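Local structure of periplasmic binding protein (Roseiflexus sp. RS-1, 5GJ3) at residues D200-L205 against G217-P222. The protein binds heme in the periplasm, here two heme molecules at once, and probably delivers it to a membrane transporter for uptake into the cell. Sequence-based numbering, arbitrary orientation. Where two conformers were deposited one is given.
Sequences DVLLVL and GLLKIP
Leu-218 reaches from the last turn of helix 214-218 toward strand 201-205 and lays its CD2 methyl over the face of the strand, against two residues, an example of how the end of a helix rests on a strand through apolar side chains, with no polar contact between the two segments. That one methyl lies 4.4 Å from CD1 of Leu-202 and 4.4 Å from CG1 of Val-204, so a single leucine branch spans two residues on the same face of the strand. With CG anti to the backbone N (chi1 173°), the side chain extends from the helix toward the strand. Leu-219 adds a flanking touch: its bond from the backbone does not aim at the strand, but its CD2 swings in to 4.4 Å from CD1 of Leu-202. CD1 of Leu-202 thus meets both Leu-218 and Leu-219. All three approaches are methyl to methyl and loose, and the backbones stay well separated, with CA of Val-204 and CA of Leu-218 9.9 Å apart.

Backbone bonds shape the second segment. Lys-220 N donates to Gly-217 O and Ile-221 N to Leu-218 O, the latter closing a type I turn from Leu-218 to Ile-221 as the helix ends.

Around the contact, Leu-150 and Val-212 also pack on Leu-218, while Leu-148 and Ile-235 touch Leu-202. The opposite face of the strand, through Val-201 and Leu-203, meets helix 250-267, and Leu-205 at its end touches heme. Strand 201-205 runs parallel to its neighbours 144-151 and 235-238; helices on both faces of a mixed sheet are characteristic of periplasmic binding protein lobes.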
loop_
_atom_site.group_PDB
_atom_site.type_symbol
_atom_site.label_atom_id
_atom_site.label_comp_id
_atom_site.label_asym_id
_atom_site.label_seq_id
_atom_site.Cartn_x
_atom_site.Cartn_y
_atom_site.Cartn_z
ATOM N N ASP A 200 13.813 7.527 15.285
ATOM C CA ASP A 200 13.631 6.542 16.338
ATOM C C ASP A 200 13.243 5.186 15.751
ATOM O O ASP A 200 13.541 4.129 16.340
ATOM C CB ASP A 200 12.469 7.002 17.264
ATOM C CG ASP A 200 12.815 8.267 18.045
ATOM O OD1 ASP A 200 13.854 8.206 18.768
ATOM O OD2 ASP A 200 12.080 9.292 17.948
ATOM N N VAL A 201 12.538 5.233 14.622
ATOM C CA VAL A 201 12.074 4.029 13.885
ATOM C C VAL A 201 12.445 4.153 12.412
ATOM O O VAL A 201 12.210 5.172 11.806
ATOM C CB VAL A 201 10.522 3.844 14.034
ATOM C CG1 VAL A 201 10.022 2.563 13.294
ATOM C CG2 VAL A 201 10.151 3.819 15.530
ATOM N N LEU A 202 13.027 3.102 11.843
ATOM C CA LEU A 202 13.154 2.986 10.398
ATOM C C LEU A 202 12.047 2.070 9.835
ATOM O O LEU A 202 11.933 0.889 10.203
ATOM C CB LEU A 202 14.544 2.442 10.027
ATOM C CG LEU A 202 15.651 3.475 10.306
ATOM C CD1 LEU A 202 16.996 2.794 10.400
ATOM C CD2 LEU A 202 15.681 4.552 9.226
ATOM N N LEU A 203 11.226 2.633 8.967
ATOM C CA LEU A 203 10.144 1.866 8.345
ATOM C C LEU A 203 10.524 1.551 6.889
ATOM O O LEU A 203 10.820 2.444 6.114
ATOM C CB LEU A 203 8.821 2.650 8.438
ATOM C CG LEU A 203 7.526 2.041 7.876
ATOM C CD1 LEU A 203 7.167 0.752 8.573
ATOM C CD2 LEU A 203 6.357 3.017 7.973
ATOM N N VAL A 204 10.559 0.266 6.545
ATOM C CA VAL A 204 10.963 -0.171 5.203
ATOM C C VAL A 204 10.007 -1.244 4.622
ATOM O O VAL A 204 9.172 -1.804 5.330
ATOM C CB VAL A 204 12.369 -0.803 5.236
ATOM C CG1 VAL A 204 13.393 0.253 5.693
ATOM C CG2 VAL A 204 12.383 -2.056 6.128
ATOM N N LEU A 205 10.164 -1.543 3.351
ATOM C CA LEU A 205 9.418 -2.691 2.773
ATOM C C LEU A 205 10.215 -4.002 2.917
ATOM O O LEU A 205 11.479 -3.981 2.906
ATOM C CB LEU A 205 9.079 -2.407 1.337
ATOM C CG LEU A 205 8.305 -1.102 1.178
ATOM C CD1 LEU A 205 8.081 -0.794 -0.291
ATOM C CD2 LEU A 205 6.975 -1.074 1.937
ATOM N N GLY A 217 22.839 -5.398 6.379
ATOM C CA GLY A 217 23.150 -4.517 5.241
ATOM C C GLY A 217 22.589 -3.098 5.380
ATOM O O GLY A 217 23.271 -2.110 5.102
ATOM N N LEU A 218 21.333 -2.972 5.810
ATOM C CA LEU A 218 20.706 -1.635 5.914
ATOM C C LEU A 218 21.566 -0.691 6.779
ATOM O O LEU A 218 21.806 0.462 6.440
ATOM C CB LEU A 218 19.277 -1.762 6.523
ATOM C CG LEU A 218 18.511 -0.464 6.865
ATOM C CD1 LEU A 218 18.140 0.210 5.563
ATOM C CD2 LEU A 218 17.245 -0.717 7.680
ATOM N N LEU A 219 22.032 -1.203 7.901
ATOM C CA LEU A 219 22.792 -0.387 8.841
ATOM C C LEU A 219 24.230 -0.114 8.400
ATOM O O LEU A 219 24.953 0.625 9.090
ATOM C CB LEU A 219 22.758 -1.001 10.249
ATOM C CG LEU A 219 21.304 -1.030 10.735
ATOM C CD1 LEU A 219 21.214 -1.532 12.163
ATOM C CD2 LEU A 219 20.675 0.358 10.574
ATOM N N LYS A 220 24.637 -0.685 7.258
ATOM C CA LYS A 220 25.905 -0.339 6.620
ATOM C C LYS A 220 25.743 0.885 5.721
ATOM O O LYS A 220 26.723 1.452 5.253
ATOM C CB LYS A 220 26.466 -1.530 5.825
ATOM C CG LYS A 220 27.071 -2.634 6.687
ATOM C CD LYS A 220 27.564 -3.803 5.838
ATOM C CE LYS A 220 28.432 -3.328 4.681
ATOM N NZ LYS A 220 29.099 -4.456 3.966
ATOM N N ILE A 221 24.502 1.292 5.464
ATOM C CA ILE A 221 24.235 2.519 4.698
ATOM C C ILE A 221 24.668 3.723 5.559
ATOM O O ILE A 221 24.324 3.813 6.757
ATOM C CB ILE A 221 22.752 2.638 4.273
ATOM C CG1 ILE A 221 22.375 1.506 3.293
ATOM C CG2 ILE A 221 22.481 4.002 3.659
ATOM C CD1 ILE A 221 20.878 1.417 2.994
ATOM N N PRO A 222 25.479 4.625 4.980
ATOM C CA PRO A 222 26.136 5.651 5.834
ATOM C C PRO A 222 25.117 6.436 6.655
ATOM O O PRO A 222 24.057 6.770 6.142
ATOM C CB PRO A 222 26.792 6.593 4.810
ATOM C CG PRO A 222 27.009 5.740 3.593
ATOM C CD PRO A 222 25.819 4.792 3.547
#